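Local coordinates for protein NEQ011 (Nanoarchaeum equitans Kin4-M, PDB 6GQ8) that probably reduces superoxide to hydrogen peroxide at a mononuclear iron site, as a superoxide reductase of the desulfoferrodoxin family, at residues Tyr6-Pro12 against Val29-His35; Asn37-Ile43 against Lys66-Glu70; Gly89-Ala93 against Lys104-Leu109. All coordinates share one frame; numbering follows the deposited sequence.

Contact 1: Tyr6-Pro12 against Val29-His35; sequences YNPKHSP and VGKEVKH. With FE (Fe (III) ion), chain E.
His10 and His35 come together on the iron, each bound to it through NE2. Both hold neighbouring places in the coordination shell, which brings His10 NE2 to 3.2 Å from His35 NE2 with no hydrogen bond between them. The rings meet obliquely, planes 69° apart, and His10 NE2 lies at the edge of the His35 ring, near its plane. His41, His100 and Cys97 complete the four-histidine, one-cysteine site of superoxide reductases. Behind the metal, His10 ND1 donates to Asn7 OD1 over 2.9 Å, approaching from above the amide's carbonyl plane; this limits the ring's rotation and leaves NE2 for iron, while Trp103 stacks on the ring. In His35, CG stands anti to the backbone N (chi1 -173°), and CB rests 3.4 Å from Lys9 O.

The close-packed part runs on from here. Val29 turns CG1 onto the carbonyls of Lys9 and His10, 3.4 Å from His10 O, and lays CG2 against Pro12 CB at 3.9 Å. Gly30, at a positive phi, directs its CA hydrogen at Pro8 O. One water takes the Gly30 N-H (2.7 Å from Gly30 N) and donates to Pro8 O and Ser11 O, bridging the two loops.

Toward the outside the grip slackens. Extended Lys9 passes across Val33, its CE 3.7 Å from Val33 CG1. Glu32 is poorly ordered: OE2 lies beside the CB-CG side of the Pro8 ring, and 3.6 Å from Tyr6 OH, with the carboxylate turned steeply against the phenol.

No hydrogen bond runs directly between loop 6-12 and loop 29-35. Iron coordination, one bridging water and van der Waals contact join them, which suggests that the metal ties these loops together as well as probably serving as the site where superoxide reacts.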
# COMPACT_ATOMS: atom_id res chain seq x y z
N TYR A 6 23.29 9.04 -7.27
CA TYR A 6 23.20 7.71 -7.86
C TYR A 6 23.91 6.69 -6.99
O TYR A 6 24.98 6.95 -6.44
CB TYR A 6 23.79 7.71 -9.27
CG TYR A 6 23.87 6.32 -9.87
CD1 TYR A 6 22.74 5.69 -10.37
CD2 TYR A 6 25.08 5.64 -9.92
CE1 TYR A 6 22.81 4.42 -10.91
CE2 TYR A 6 25.15 4.36 -10.46
CZ TYR A 6 24.02 3.76 -10.95
OH TYR A 6 24.09 2.50 -11.48
N ASN A 7 23.31 5.50 -6.88
CA ASN A 7 23.88 4.41 -6.12
C ASN A 7 23.51 3.09 -6.78
O ASN A 7 22.32 2.77 -6.91
CB ASN A 7 23.40 4.45 -4.67
CG ASN A 7 24.04 3.38 -3.81
OD1 ASN A 7 23.59 2.23 -3.78
ND2 ASN A 7 25.10 3.75 -3.10
N PRO A 8 24.49 2.29 -7.21
CA PRO A 8 24.17 1.06 -7.95
C PRO A 8 23.29 0.08 -7.19
O PRO A 8 22.53 -0.66 -7.82
CB PRO A 8 25.55 0.46 -8.25
CG PRO A 8 26.49 1.62 -8.17
CD PRO A 8 25.94 2.52 -7.11
N LYS A 9 23.36 0.06 -5.86
CA LYS A 9 22.60 -0.90 -5.08
C LYS A 9 21.22 -0.40 -4.71
O LYS A 9 20.31 -1.22 -4.49
CB LYS A 9 23.36 -1.29 -3.81
CG LYS A 9 24.43 -2.35 -4.02
CD LYS A 9 25.04 -2.77 -2.69
CE LYS A 9 25.99 -3.95 -2.86
NZ LYS A 9 26.54 -4.41 -1.55
N HIS A 10 21.02 0.92 -4.62
CA HIS A 10 19.79 1.47 -4.07
C HIS A 10 18.99 2.33 -5.03
O HIS A 10 17.78 2.49 -4.82
CB HIS A 10 20.10 2.32 -2.82
CG HIS A 10 20.69 1.55 -1.68
ND1 HIS A 10 22.05 1.51 -1.43
CD2 HIS A 10 20.11 0.80 -0.72
CE1 HIS A 10 22.27 0.76 -0.37
NE2 HIS A 10 21.11 0.32 0.08
N SER A 11 19.60 2.88 -6.08
CA SER A 11 18.88 3.79 -6.96
C SER A 11 17.86 3.03 -7.81
O SER A 11 18.21 2.03 -8.44
CB SER A 11 19.85 4.55 -7.87
OG SER A 11 20.63 5.47 -7.13
N PRO A 12 16.59 3.47 -7.84
CA PRO A 12 15.59 2.82 -8.70
C PRO A 12 15.76 3.25 -10.14
O PRO A 12 15.45 4.39 -10.51
CB PRO A 12 14.26 3.30 -8.10
CG PRO A 12 14.59 4.62 -7.48
CD PRO A 12 16.01 4.53 -6.99
N VAL A 29 15.55 -1.91 -8.78
CA VAL A 29 16.55 -1.47 -7.81
C VAL A 29 17.65 -2.52 -7.75
O VAL A 29 17.37 -3.72 -7.63
CB VAL A 29 15.92 -1.25 -6.43
CG1 VAL A 29 16.98 -0.79 -5.44
CG2 VAL A 29 14.78 -0.24 -6.51
N GLY A 30 18.90 -2.07 -7.86
CA GLY A 30 20.01 -3.00 -7.85
C GLY A 30 20.19 -3.74 -9.16
O GLY A 30 20.49 -4.94 -9.16
N LYS A 31 20.00 -3.05 -10.29
CA LYS A 31 20.05 -3.70 -11.59
C LYS A 31 21.43 -4.29 -11.87
O LYS A 31 21.55 -5.48 -12.20
CB LYS A 31 19.64 -2.71 -12.68
CG LYS A 31 19.36 -3.35 -14.02
CD LYS A 31 19.05 -2.30 -15.07
CE LYS A 31 18.74 -2.94 -16.41
NZ LYS A 31 18.38 -1.92 -17.43
N GLU A 32 22.48 -3.48 -11.74
CA GLU A 32 23.83 -3.94 -12.05
C GLU A 32 24.53 -4.60 -10.87
O GLU A 32 25.36 -5.49 -11.07
CB GLU A 32 24.69 -2.79 -12.58
CG GLU A 32 25.01 -1.69 -11.57
CD GLU A 32 26.06 -0.72 -12.09
OE1 GLU A 32 26.20 -0.61 -13.33
OE2 GLU A 32 26.68 -0.01 -11.27
N VAL A 33 24.22 -4.17 -9.64
CA VAL A 33 24.73 -4.81 -8.44
C VAL A 33 23.51 -5.15 -7.59
O VAL A 33 22.83 -4.25 -7.08
CB VAL A 33 25.70 -3.91 -7.67
CG1 VAL A 33 26.22 -4.63 -6.44
CG2 VAL A 33 26.86 -3.49 -8.57
N LYS A 34 23.23 -6.45 -7.45
CA LYS A 34 22.03 -6.89 -6.75
C LYS A 34 22.07 -6.46 -5.29
O LYS A 34 23.07 -6.64 -4.60
CB LYS A 34 21.89 -8.40 -6.86
CG LYS A 34 20.96 -8.85 -7.99
CD LYS A 34 20.89 -10.37 -8.10
CE LYS A 34 20.31 -11.00 -6.84
NZ LYS A 34 18.88 -10.63 -6.65
N HIS A 35 20.97 -5.88 -4.83
CA HIS A 35 20.84 -5.51 -3.43
C HIS A 35 20.43 -6.73 -2.61
O HIS A 35 19.67 -7.57 -3.10
CB HIS A 35 19.80 -4.39 -3.26
CG HIS A 35 19.71 -3.83 -1.88
ND1 HIS A 35 18.91 -4.37 -0.90
CD2 HIS A 35 20.31 -2.75 -1.32
CE1 HIS A 35 19.02 -3.66 0.21
NE2 HIS A 35 19.87 -2.67 -0.02
FE FE E . 20.42 -1.20 1.59
O HOH W 1 19.98 0.23 -8.76

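Contact 2: Asn37-Ile43 against Lys66-Glu70. With FE (Fe (III) ion), chain E.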
# COMPACT_ATOMS: atom_id res chain seq x y z
N ASN A 37 18.45 -9.23 -0.26
CA ASN A 37 17.01 -9.43 -0.05
C ASN A 37 16.86 -10.35 1.15
O ASN A 37 16.68 -11.56 1.01
CB ASN A 37 16.33 -10.00 -1.30
CG ASN A 37 14.83 -9.83 -1.27
OD1 ASN A 37 14.23 -9.64 -0.20
ND2 ASN A 37 14.20 -9.89 -2.44
N GLU A 38 16.92 -9.77 2.34
CA GLU A 38 16.94 -10.47 3.61
C GLU A 38 15.85 -9.90 4.51
O GLU A 38 15.40 -8.77 4.30
CB GLU A 38 18.31 -10.33 4.28
CG GLU A 38 19.47 -10.75 3.40
CD GLU A 38 20.80 -10.21 3.89
OE1 GLU A 38 20.80 -9.43 4.87
OE2 GLU A 38 21.84 -10.58 3.32
N PRO A 39 15.42 -10.65 5.53
CA PRO A 39 14.36 -10.12 6.41
C PRO A 39 14.69 -8.78 7.03
O PRO A 39 13.82 -7.90 7.10
CB PRO A 39 14.23 -11.22 7.47
CG PRO A 39 14.63 -12.47 6.76
CD PRO A 39 15.75 -12.05 5.83
N SER A 40 15.94 -8.57 7.46
CA SER A 40 16.35 -7.33 8.11
C SER A 40 17.03 -6.35 7.17
O SER A 40 17.54 -5.32 7.63
CB SER A 40 17.26 -7.63 9.30
OG SER A 40 16.57 -8.40 10.28
N HIS A 41 17.04 -6.63 5.86
CA HIS A 41 17.67 -5.72 4.91
C HIS A 41 17.14 -6.06 3.52
O HIS A 41 17.54 -7.07 2.94
CB HIS A 41 19.19 -5.83 4.95
CG HIS A 41 19.89 -4.81 4.12
ND1 HIS A 41 21.22 -4.92 3.76
CD2 HIS A 41 19.46 -3.64 3.58
CE1 HIS A 41 21.57 -3.88 3.03
NE2 HIS A 41 20.52 -3.08 2.91
N HIS A 42 16.26 -5.21 2.99
CA HIS A 42 15.67 -5.47 1.68
C HIS A 42 15.06 -4.19 1.13
O HIS A 42 14.80 -3.23 1.86
CB HIS A 42 14.61 -6.58 1.75
CG HIS A 42 13.51 -6.30 2.73
ND1 HIS A 42 13.44 -6.92 3.96
CD2 HIS A 42 12.44 -5.48 2.66
CE1 HIS A 42 12.37 -6.49 4.61
NE2 HIS A 42 11.75 -5.61 3.84
N ILE A 43 14.83 -4.20 -0.19
CA ILE A 43 14.09 -3.13 -0.84
C ILE A 43 12.61 -3.45 -0.68
O ILE A 43 12.13 -4.48 -1.17
CB ILE A 43 14.47 -3.01 -2.32
CG1 ILE A 43 15.99 -2.86 -2.49
CG2 ILE A 43 13.74 -1.84 -2.96
CD1 ILE A 43 16.57 -1.62 -1.84
N LYS A 66 6.85 -7.94 -1.23
CA LYS A 66 6.36 -8.38 0.08
C LYS A 66 7.12 -9.55 0.68
O LYS A 66 7.13 -9.69 1.91
CB LYS A 66 4.88 -8.76 -0.02
CG LYS A 66 3.95 -7.58 -0.24
CD LYS A 66 4.04 -6.59 0.90
CE LYS A 66 2.73 -5.87 1.14
NZ LYS A 66 2.87 -4.97 2.31
N ALA A 67 7.75 -10.40 -0.13
CA ALA A 67 8.41 -11.60 0.37
C ALA A 67 9.91 -11.37 0.46
O ALA A 67 10.53 -10.89 -0.49
CB ALA A 67 8.11 -12.81 -0.51
N HIS A 68 10.50 -11.73 1.60
CA HIS A 68 11.92 -11.52 1.86
C HIS A 68 12.49 -12.68 2.65
O HIS A 68 13.29 -12.50 3.58
CB HIS A 68 12.15 -10.20 2.60
CG HIS A 68 11.47 -9.02 1.97
ND1 HIS A 68 11.91 -8.45 0.79
CD2 HIS A 68 10.38 -8.31 2.35
CE1 HIS A 68 11.11 -7.45 0.47
NE2 HIS A 68 10.18 -7.34 1.40
N GLY A 69 12.09 -13.90 2.30
CA GLY A 69 12.60 -15.11 2.93
C GLY A 69 11.54 -16.01 3.52
O GLY A 69 11.85 -17.16 3.86
N GLU A 70 10.30 -15.54 3.66
CA GLU A 70 9.23 -16.37 4.20
C GLU A 70 9.05 -17.62 3.35
O GLU A 70 8.70 -17.54 2.17
CB GLU A 70 7.93 -15.58 4.27
CG GLU A 70 7.94 -14.42 5.26
CD GLU A 70 8.48 -13.14 4.67
OE1 GLU A 70 9.03 -13.18 3.55
OE2 GLU A 70 8.34 -12.08 5.32
FE FE E . 20.42 -1.20 1.59
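The imidazoles of His42 and His68 lie face to face, centroids 3.4 Å apart and planes only 10° from parallel, each ring covering the centre of the other. Asn37 OD1 sits at the edge of the His68 ring, and Glu38 O at the edge of His42. The stack joins two loops at one end of the immunoglobulin-like beta fold; the first loop contains a type I beta turn from Glu38 to His41.

Each ring is fixed in rotation by its own ND1. His68 ND1 donates to Asn37 OD1 over 2.8 Å, the oxygen lying in the ring plane, and Asn37 ND2 donates to Thr75 O. His42 ND1 donates to Glu38 O at 2.7 Å, again in the ring plane, and that carbonyl also accepts the turn's His41 N. His42 reaches the stack with CG between its backbone N and carbonyl carbon (chi1 56°). Its neighbour His41 heads elsewhere, binding iron through NE2, which puts the stack one residue along the chain from a metal ligand.

Pro39 sets its ring carbons against a backbone carbonyl, CD 3.4 Å from His68 O, and packs on Ser40 of the second subunit. Within the 66-70 loop, His68 N points almost straight at Glu70 OE1, 2.8 Å away with 173° at the hydrogen, and meets that oxygen's syn lone pair.

Contact 3: Gly89-Ala93 against Lys104-Leu109; sequences GKLIA and KTEKEL
The antiparallel beta hairpin of strands 89-97 and 101-108 sets Leu91 opposite Lys107 and Ala93 opposite Thr105 as hydrogen-bonded pairs, with Lys90-Glu108 and Ile92-Glu106 as the non-hydrogen-bonded pairs. Leu91 N to Lys107 O measures 2.7 Å and Ala93 N to Thr105 O 2.8 Å, and each pair has its return bond.

On the face of Lys90, Ile92 and Glu106, the Glu106 carboxylate lies between two lysines. Lys90 NZ forms a salt bridge with Glu106 OE1 at 2.9 Å, coming from above the carboxylate plane, 52° out of it. Lys104 NZ takes Glu106 OE2 at 2.8 Å on the anti side, which the bend at chi3 (82°) of its chain allows. Below these charges Ile92 runs alongside Glu106, pointing the same way, with Ile92 CG1 3.9 Å from Glu106 CG; Ile92 also packs on Met1 of the fourth subunit.

The hairpin belongs to one sheet of an immunoglobulin-like sandwich, and its other face looks across to the second sheet, where Leu91 meets Ile16 and Ile25 and Ala93 meets Pro12 and Ile14. At the chain's end, Leu109 N donates to Gly89 O over 2.7 Å. A water accepts from Gly89 N and donates to the terminal carboxylate at Leu109 O, while Leu109 CD1 touches Leu91 CD1 at 4.1 Å.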
# COMPACT_ATOMS: atom_id res chain seq x y z
N GLY A 89 7.18 15.71 -19.52
CA GLY A 89 7.50 15.84 -18.11
C GLY A 89 8.58 14.83 -17.75
O GLY A 89 9.31 14.35 -18.61
N LYS A 90 8.66 14.53 -16.46
CA LYS A 90 9.64 13.56 -15.97
C LYS A 90 8.98 12.56 -15.05
O LYS A 90 8.09 12.91 -14.26
CB LYS A 90 10.80 14.25 -15.25
CG LYS A 90 10.40 15.08 -14.04
CD LYS A 90 11.61 15.81 -13.47
CE LYS A 90 11.23 16.64 -12.25
NZ LYS A 90 12.42 17.33 -11.69
N LEU A 91 9.41 11.30 -15.15
CA LEU A 91 9.00 10.27 -14.22
C LEU A 91 9.91 10.31 -12.99
O LEU A 91 11.11 10.58 -13.09
CB LEU A 91 9.07 8.89 -14.88
CG LEU A 91 8.03 8.63 -15.97
CD1 LEU A 91 8.24 7.27 -16.60
CD2 LEU A 91 6.63 8.73 -15.38
N ILE A 92 9.32 10.02 -11.83
CA ILE A 92 10.04 10.06 -10.57
C ILE A 92 9.80 8.74 -9.85
O ILE A 92 8.65 8.37 -9.59
CB ILE A 92 9.62 11.24 -9.69
CG1 ILE A 92 9.82 12.56 -10.44
CG2 ILE A 92 10.39 11.25 -8.38
CD1 ILE A 92 9.23 13.77 -9.74
N ALA A 93 10.88 8.02 -9.56
CA ALA A 93 10.81 6.77 -8.82
C ALA A 93 11.43 6.98 -7.45
O ALA A 93 12.53 7.54 -7.34
CB ALA A 93 11.52 5.64 -9.56
N LYS A 104 15.85 8.40 -4.78
CA LYS A 104 15.04 8.98 -5.85
C LYS A 104 15.79 8.95 -7.17
O LYS A 104 17.02 9.12 -7.21
CB LYS A 104 14.67 10.44 -5.53
CG LYS A 104 13.72 11.07 -6.54
CD LYS A 104 13.37 12.50 -6.17
CE LYS A 104 14.46 13.46 -6.61
NZ LYS A 104 14.02 14.88 -6.60
N THR A 105 15.05 8.72 -8.25
CA THR A 105 15.56 8.82 -9.61
C THR A 105 14.52 9.52 -10.48
O THR A 105 13.32 9.24 -10.36
CB THR A 105 15.89 7.43 -10.19
OG1 THR A 105 16.96 6.84 -9.45
CG2 THR A 105 16.28 7.54 -11.66
N GLU A 106 14.98 10.41 -11.35
CA GLU A 106 14.12 11.12 -12.28
C GLU A 106 14.54 10.77 -13.70
O GLU A 106 15.73 10.61 -13.99
CB GLU A 106 14.19 12.63 -12.07
CG GLU A 106 13.69 13.09 -10.71
CD GLU A 106 13.89 14.58 -10.48
OE1 GLU A 106 14.37 15.27 -11.40
OE2 GLU A 106 13.55 15.06 -9.38
N LYS A 107 13.56 10.65 -14.59
CA LYS A 107 13.83 10.40 -16.00
C LYS A 107 12.85 11.19 -16.85
O LYS A 107 11.63 11.10 -16.65
CB LYS A 107 13.71 8.90 -16.32
CG LYS A 107 14.25 8.51 -17.68
CD LYS A 107 14.16 7.00 -17.88
CE LYS A 107 14.93 6.56 -19.11
NZ LYS A 107 16.37 6.95 -19.01
N GLU A 108 13.38 11.96 -17.80
CA GLU A 108 12.53 12.74 -18.69
C GLU A 108 11.72 11.82 -19.60
O GLU A 108 12.24 10.84 -20.15
CB GLU A 108 13.37 13.70 -19.52
CG GLU A 108 12.66 14.99 -19.88
CD GLU A 108 12.37 15.84 -18.66
OE1 GLU A 108 11.31 16.50 -18.63
OE2 GLU A 108 13.20 15.85 -17.73
N LEU A 109 10.44 12.15 -19.76
CA LEU A 109 9.54 11.34 -20.57
C LEU A 109 9.77 11.56 -22.06
O LEU A 109 9.88 12.69 -22.53
CB LEU A 109 8.08 11.65 -20.22
CG LEU A 109 7.05 10.64 -20.72
CD1 LEU A 109 7.26 9.28 -20.09
CD2 LEU A 109 5.64 11.15 -20.45
OXT LEU A 109 9.85 10.60 -22.83
O HOH W 2 9.18 14.89 -21.44

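Overall arrangement
Contacts 1 and 2 share the iron: His35 of the first and His41 of the second are adjacent ligands, and Ile43 packs against both His35 and Val29. Both join loops, yet contact 1 relies on metal coordination and a bridging water, whereas contact 2 uses stacked imidazoles and side-chain hydrogen bonds near a subunit interface. Contact 3 is regular strand pairing, with salt bridges on the Glu106 face and, on the other, Leu91 and Ala93 packed against the second sheet. It touches contact 1 where Pro12 meets Ala93 and Thr105, but stays about 10 Å from contact 2 at the nearest atoms. Each of the three mixes buried and exposed residues, and contact 2 sits farthest from the chain's centre.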